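Local coordinates for protein Niban 2 (Homo sapiens, PDB 7CTP), which may suppress apoptosis and may promote melanoma cell invasion, its N-terminal part carrying a PH domain and a large helical region, at residues Gly356-Glu359 and Val360-Phe364; Gln433-Met436 and Arg437-Met440. One frame throughout, in Å; residues are numbered along the deposited sequence.

From the N terminus, the chain first reaches contact 1, two and a half turns of helix 342-378. It comes much later to contact 2, just over two turns of helix 422-455. Both are local. Neither closes a long loop, and they follow in series without nesting or crossing. Their centres are about 10 Å apart, and the two stretches pack directly on each other. Met436 CE rests on the backbone CA of Gly356 at 3.6 Å, and Met440 CE on Val363 CG1 at 3.6 Å. Phe357 CZ comes to 3.8 Å from His435 CB. Helix 464-511 packs against both stretches. Contact 2 also joins this helical region to helix 176-194 of the PH domain.

Contact 1: Gly356-Glu359 and Val360-Phe364; sequences GFTE and VRDVF
Val360 donates its backbone N to Gly356 O at 3.0 Å. This is the first of four i to i+4 bonds between the two segments in this part of helix 342-378. CG1 is anti to the backbone N (chi1 168°), which leaves CG2 beside that N and 3.4 Å from Gly356 O. The Val360 side chain also touches Tyr479, Cys404 and Met440.

Arg361 N bonds to Phe357 O, which also accepts a hydrogen bond from Tyr479 OH. Two donors thus grip that oxygen. The Arg361 side chain touches Thr358 O with CB, then runs extended away from the turn. Its NE makes a salt bridge with Asp480 on helix 464-511.

Asp362 N reaches Thr358 O at 2.9 Å. The two side chains lie alongside each other and point the same way, with Thr358 CG2 4.0 Å from Asp362 OD2. Thr358 OG1 turns back to Ser354 O. Glu359 OE2 lies 4.3 Å from Asp362 OD2, and one water donates to both oxygens, at 2.7 Å to each.

Val363 N bonds to Glu359 O, the last of the four bonds between the segments. Glu359 bends at chi2 (72°), and its OE1 comes across to Val363 CG2 at 3.9 Å. The same OE1 is hydrogen-bonded to Ser403 OG.

Phe357, Val360 and Phe364 are buried against neighbouring helices, while Glu359 and Asp362 share a water on a more open side. The closeness of the two carboxylates would tend to raise the pKa of one of them, and the bridging water probably softens this.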
ATOM      1  N   GLY A 356       1.364  13.733  12.344  1.00 29.18           N
ATOM      2  CA  GLY A 356       0.339  12.703  12.354  1.00 28.55           C
ATOM      3  C   GLY A 356       0.460  11.764  13.540  1.00 23.95           C
ATOM      4  O   GLY A 356      -0.540  11.411  14.172  1.00 28.60           O
ATOM      5  N   PHE A 357       1.686  11.348  13.860  1.00 29.20           N
ATOM      6  CA  PHE A 357       1.879  10.452  14.999  1.00 24.52           C
ATOM      7  C   PHE A 357       1.557  11.162  16.309  1.00 25.90           C
ATOM      8  O   PHE A 357       0.993  10.558  17.229  1.00 30.16           O
ATOM      9  CB  PHE A 357       3.309   9.914  15.010  1.00 27.91           C
ATOM     10  CG  PHE A 357       3.522   8.709  14.119  1.00 30.04           C
ATOM     11  CD1 PHE A 357       3.541   8.842  12.739  1.00 31.13           C
ATOM     12  CD2 PHE A 357       3.713   7.451  14.665  1.00 36.04           C
ATOM     13  CE1 PHE A 357       3.735   7.745  11.921  1.00 28.17           C
ATOM     14  CE2 PHE A 357       3.910   6.343  13.848  1.00 43.27           C
ATOM     15  CZ  PHE A 357       3.923   6.494  12.477  1.00 34.07           C
ATOM     16  N   THR A 358       1.895  12.449  16.404  1.00 27.10           N
ATOM     17  CA  THR A 358       1.511  13.225  17.579  1.00 29.95           C
ATOM     18  C   THR A 358      -0.006  13.371  17.686  1.00 28.12           C
ATOM     19  O   THR A 358      -0.568  13.284  18.785  1.00 30.03           O
ATOM     20  CB  THR A 358       2.194  14.590  17.546  1.00 36.27           C
ATOM     21  OG1 THR A 358       3.609  14.402  17.664  1.00 35.46           O
ATOM     22  CG2 THR A 358       1.702  15.467  18.696  1.00 38.06           C
ATOM     23  N   GLU A 359      -0.690  13.563  16.553  1.00 26.03           N
ATOM     24  CA  GLU A 359      -2.147  13.647  16.579  1.00 27.95           C
ATOM     25  C   GLU A 359      -2.774  12.329  17.028  1.00 26.77           C
ATOM     26  O   GLU A 359      -3.758  12.332  17.776  1.00 28.95           O
ATOM     27  CB  GLU A 359      -2.676  14.073  15.208  1.00 26.11           C
ATOM     28  CG  GLU A 359      -4.203  14.238  15.132  1.00 26.61           C
ATOM     29  CD  GLU A 359      -4.732  15.470  15.875  1.00 33.16           C
ATOM     30  OE1 GLU A 359      -5.967  15.592  15.993  1.00 35.68           O
ATOM     31  OE2 GLU A 359      -3.925  16.309  16.327  1.00 35.64           O
ATOM     32  N   VAL A 360      -2.215  11.190  16.597  1.00 25.53           N
ATOM     33  CA  VAL A 360      -2.684   9.900  17.102  1.00 22.06           C
ATOM     34  C   VAL A 360      -2.584   9.862  18.625  1.00 22.29           C
ATOM     35  O   VAL A 360      -3.516   9.441  19.320  1.00 26.23           O
ATOM     36  CB  VAL A 360      -1.882   8.752  16.467  1.00 30.24           C
ATOM     37  CG1 VAL A 360      -2.166   7.438  17.214  1.00 28.08           C
ATOM     38  CG2 VAL A 360      -2.234   8.637  14.986  1.00 26.13           C
ATOM     39  N   ARG A 361      -1.448  10.310  19.157  1.00 23.94           N
ATOM     40  CA  ARG A 361      -1.246  10.362  20.600  1.00 26.63           C
ATOM     41  C   ARG A 361      -2.304  11.233  21.267  1.00 31.51           C
ATOM     42  O   ARG A 361      -2.896  10.851  22.283  1.00 28.78           O
ATOM     43  CB  ARG A 361       0.159  10.889  20.892  1.00 28.15           C
ATOM     44  CG  ARG A 361       0.664  10.706  22.334  1.00 37.22           C
ATOM     45  CD  ARG A 361       1.862  11.617  22.576  1.00 31.40           C
ATOM     46  NE  ARG A 361       2.667  11.226  23.731  1.00 35.46           N
ATOM     47  CZ  ARG A 361       2.445  11.641  24.974  1.00 40.56           C
ATOM     48  NH1 ARG A 361       1.428  12.453  25.227  1.00 35.64           N
ATOM     49  NH2 ARG A 361       3.239  11.244  25.963  1.00 35.24           N
ATOM     50  N   ASP A 362      -2.569  12.405  20.688  1.00 29.42           N
ATOM     51  CA  ASP A 362      -3.533  13.322  21.285  1.00 32.88           C
ATOM     52  C   ASP A 362      -4.943  12.749  21.241  1.00 32.70           C
ATOM     53  O   ASP A 362      -5.709  12.895  22.200  1.00 28.50           O
ATOM     54  CB  ASP A 362      -3.471  14.675  20.575  1.00 29.61           C
ATOM     55  CG  ASP A 362      -2.139  15.376  20.770  1.00 32.18           C
ATOM     56  OD1 ASP A 362      -1.328  14.900  21.600  1.00 37.85           O
ATOM     57  OD2 ASP A 362      -1.898  16.402  20.096  1.00 34.00           O
ATOM     58  N   VAL A 363      -5.304  12.089  20.137  1.00 27.50           N
ATOM     59  CA  VAL A 363      -6.630  11.490  20.042  1.00 24.18           C
ATOM     60  C   VAL A 363      -6.768  10.348  21.040  1.00 30.59           C
ATOM     61  O   VAL A 363      -7.814  10.181  21.682  1.00 28.52           O
ATOM     62  CB  VAL A 363      -6.896  11.022  18.598  1.00 25.08           C
ATOM     63  CG1 VAL A 363      -8.113  10.109  18.548  1.00 29.20           C
ATOM     64  CG2 VAL A 363      -7.120  12.232  17.682  1.00 24.63           C
ATOM     65  N   PHE A 364      -5.710   9.547  21.184  1.00 28.17           N
ATOM     66  CA  PHE A 364      -5.713   8.451  22.149  1.00 26.89           C
ATOM     67  C   PHE A 364      -5.892   8.985  23.564  1.00 27.35           C
ATOM     68  O   PHE A 364      -6.735   8.498  24.327  1.00 26.41           O
ATOM     69  CB  PHE A 364      -4.406   7.672  22.028  1.00 26.30           C
ATOM     70  CG  PHE A 364      -4.204   6.645  23.102  1.00 29.42           C
ATOM     71  CD1 PHE A 364      -5.051   5.551  23.206  1.00 29.46           C
ATOM     72  CD2 PHE A 364      -3.161   6.773  24.004  1.00 33.27           C
ATOM     73  CE1 PHE A 364      -4.863   4.602  24.197  1.00 29.14           C
ATOM     74  CE2 PHE A 364      -2.967   5.828  24.997  1.00 29.04           C
ATOM     75  CZ  PHE A 364      -3.816   4.745  25.092  1.00 30.40           C
TER
HETATM   76  O   HOH W   1      -1.604  17.023  17.441  1.00 34.13           O

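Contact 2: Gln433-Met436 and Arg437-Met440; sequences QIHM and REQM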
ATOM      1  N   GLN A 433      -0.036   6.672   6.758  1.00 24.25           N
ATOM      2  CA  GLN A 433      -1.351   6.572   7.385  1.00 24.47           C
ATOM      3  C   GLN A 433      -1.606   5.164   7.908  1.00 26.72           C
ATOM      4  O   GLN A 433      -2.193   4.991   8.985  1.00 23.63           O
ATOM      5  CB  GLN A 433      -2.433   6.998   6.395  1.00 20.25           C
ATOM      6  CG  GLN A 433      -2.320   8.474   6.036  1.00 23.48           C
ATOM      7  CD  GLN A 433      -3.302   8.924   4.975  1.00 28.38           C
ATOM      8  OE1 GLN A 433      -3.788   8.127   4.171  1.00 25.45           O
ATOM      9  NE2 GLN A 433      -3.591  10.226   4.961  1.00 28.46           N
ATOM     10  N   ILE A 434      -1.147   4.144   7.181  1.00 24.60           N
ATOM     11  CA  ILE A 434      -1.308   2.776   7.674  1.00 25.57           C
ATOM     12  C   ILE A 434      -0.530   2.583   8.973  1.00 22.84           C
ATOM     13  O   ILE A 434      -1.026   1.961   9.923  1.00 26.94           O
ATOM     14  CB  ILE A 434      -0.887   1.757   6.593  1.00 30.97           C
ATOM     15  CG1 ILE A 434      -1.999   1.593   5.548  1.00 22.79           C
ATOM     16  CG2 ILE A 434      -0.560   0.397   7.214  1.00 30.65           C
ATOM     17  CD1 ILE A 434      -3.298   1.020   6.088  1.00 27.04           C
ATOM     18  N   HIS A 435       0.691   3.128   9.045  1.00 23.65           N
ATOM     19  CA  HIS A 435       1.448   3.062  10.292  1.00 26.51           C
ATOM     20  C   HIS A 435       0.697   3.752  11.425  1.00 24.35           C
ATOM     21  O   HIS A 435       0.707   3.274  12.565  1.00 23.13           O
ATOM     22  CB  HIS A 435       2.833   3.695  10.140  1.00 23.60           C
ATOM     23  CG  HIS A 435       3.797   2.900   9.314  1.00 26.71           C
ATOM     24  ND1 HIS A 435       4.124   1.591   9.596  1.00 37.90           N
ATOM     25  CD2 HIS A 435       4.537   3.248   8.233  1.00 35.97           C
ATOM     26  CE1 HIS A 435       5.007   1.159   8.708  1.00 46.19           C
ATOM     27  NE2 HIS A 435       5.275   2.146   7.871  1.00 36.52           N
ATOM     28  N   MET A 436       0.052   4.890  11.138  1.00 24.97           N
ATOM     29  CA  MET A 436      -0.699   5.576  12.187  1.00 24.21           C
ATOM     30  C   MET A 436      -1.837   4.709  12.702  1.00 28.33           C
ATOM     31  O   MET A 436      -2.093   4.661  13.911  1.00 25.40           O
ATOM     32  CB  MET A 436      -1.238   6.915  11.677  1.00 20.82           C
ATOM     33  CG  MET A 436      -0.174   7.953  11.465  1.00 23.46           C
ATOM     34  SD  MET A 436      -0.885   9.433  10.715  1.00 33.15           S
ATOM     35  CE  MET A 436       0.554  10.051   9.862  1.00 29.27           C
ATOM     36  N   ARG A 437      -2.533   4.018  11.797  1.00 22.80           N
ATOM     37  CA  ARG A 437      -3.615   3.132  12.211  1.00 23.15           C
ATOM     38  C   ARG A 437      -3.083   2.000  13.078  1.00 26.45           C
ATOM     39  O   ARG A 437      -3.670   1.663  14.115  1.00 27.11           O
ATOM     40  CB  ARG A 437      -4.338   2.577  10.988  1.00 23.56           C
ATOM     41  CG  ARG A 437      -5.657   1.877  11.305  1.00 24.39           C
ATOM     42  CD  ARG A 437      -6.367   1.422  10.035  1.00 28.45           C
ATOM     43  NE  ARG A 437      -5.665   0.304   9.389  1.00 27.18           N
ATOM     44  CZ  ARG A 437      -6.187  -0.442   8.421  1.00 27.00           C
ATOM     45  NH1 ARG A 437      -7.418  -0.193   7.992  1.00 25.34           N
ATOM     46  NH2 ARG A 437      -5.483  -1.439   7.889  1.00 29.51           N
ATOM     47  N   GLU A 438      -1.957   1.414  12.670  1.00 25.98           N
ATOM     48  CA  GLU A 438      -1.344   0.337  13.443  1.00 23.06           C
ATOM     49  C   GLU A 438      -0.974   0.815  14.840  1.00 25.86           C
ATOM     50  O   GLU A 438      -1.267   0.145  15.836  1.00 29.89           O
ATOM     51  CB  GLU A 438      -0.110  -0.189  12.706  1.00 23.60           C
ATOM     52  CG  GLU A 438      -0.451  -0.924  11.419  1.00 30.83           C
ATOM     53  CD  GLU A 438       0.757  -1.158  10.526  1.00 41.62           C
ATOM     54  OE1 GLU A 438       0.653  -2.015   9.623  1.00 37.24           O
ATOM     55  OE2 GLU A 438       1.793  -0.485  10.712  1.00 40.90           O
ATOM     56  N   GLN A 439      -0.336   1.981  14.935  1.00 26.40           N
ATOM     57  CA  GLN A 439       0.133   2.436  16.244  1.00 28.75           C
ATOM     58  C   GLN A 439      -1.031   2.820  17.149  1.00 29.34           C
ATOM     59  O   GLN A 439      -0.961   2.630  18.371  1.00 27.98           O
ATOM     60  CB  GLN A 439       1.112   3.590  16.085  1.00 27.80           C
ATOM     61  CG  GLN A 439       2.443   3.163  15.479  1.00 35.47           C
ATOM     62  CD  GLN A 439       2.973   1.869  16.082  1.00 48.50           C
ATOM     63  OE1 GLN A 439       3.225   1.790  17.284  1.00 43.34           O
ATOM     64  NE2 GLN A 439       3.146   0.851  15.246  1.00 36.50           N
ATOM     65  N   MET A 440      -2.119   3.341  16.574  1.00 25.48           N
ATOM     66  CA  MET A 440      -3.309   3.594  17.381  1.00 25.00           C
ATOM     67  C   MET A 440      -3.919   2.289  17.878  1.00 30.15           C
ATOM     68  O   MET A 440      -4.289   2.178  19.054  1.00 27.57           O
ATOM     69  CB  MET A 440      -4.335   4.398  16.589  1.00 26.10           C
ATOM     70  CG  MET A 440      -5.643   4.636  17.332  1.00 26.15           C
ATOM     71  SD  MET A 440      -5.424   5.744  18.744  1.00 27.05           S
ATOM     72  CE  MET A 440      -5.877   7.290  17.973  1.00 28.50           C
TER
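Glu438 reaches back along helix 422-455 to Ile434 and His435, one turn earlier. Its CB lies 3.6 Å from His435 O. CG stands beside the backbone N (chi1 -68°), which brings it 3.3 Å from Ile434 O. That oxygen also accepts the backbone N of Glu438, at 3.0 Å. From CG the chain is extended, and CD passes Ile434 CG2. At the tip the two carboxylate oxygens part. OE1 meets the methyl CG2 of Ile434 at 3.6 Å. OE2 takes a weak hydrogen bond from His435 ND1, 3.3 Å long and bent to 136° at the hydrogen. It approaches the ring obliquely, the ring and carboxylate planes being 66° apart. With Glu438 replaced by an alanine, His435 ND1 would probably lose this acceptor and Ile434 CG2 the carboxylate beside it.

The other branch of Ile434 serves Arg437. CD1 sits over one face of the guanidinium, 3.8 Å from NH2 and nearer the edge of the group than its centre. Arg437 NH1 is hydrogen-bonded to His192, and Gln433 OE1 accepts from Arg191 NE. Both partners belong to helix 176-194, the C-terminal helix of the PH domain.

The two branches of Ile434 thus touch charged groups of opposite sign, CG2 the carboxylate and CD1 the guanidinium. Glu438, with Glu199 also touching His435, would be likely to favour a positively charged His435, though the long, bent bond suggests a modest pull from Glu438.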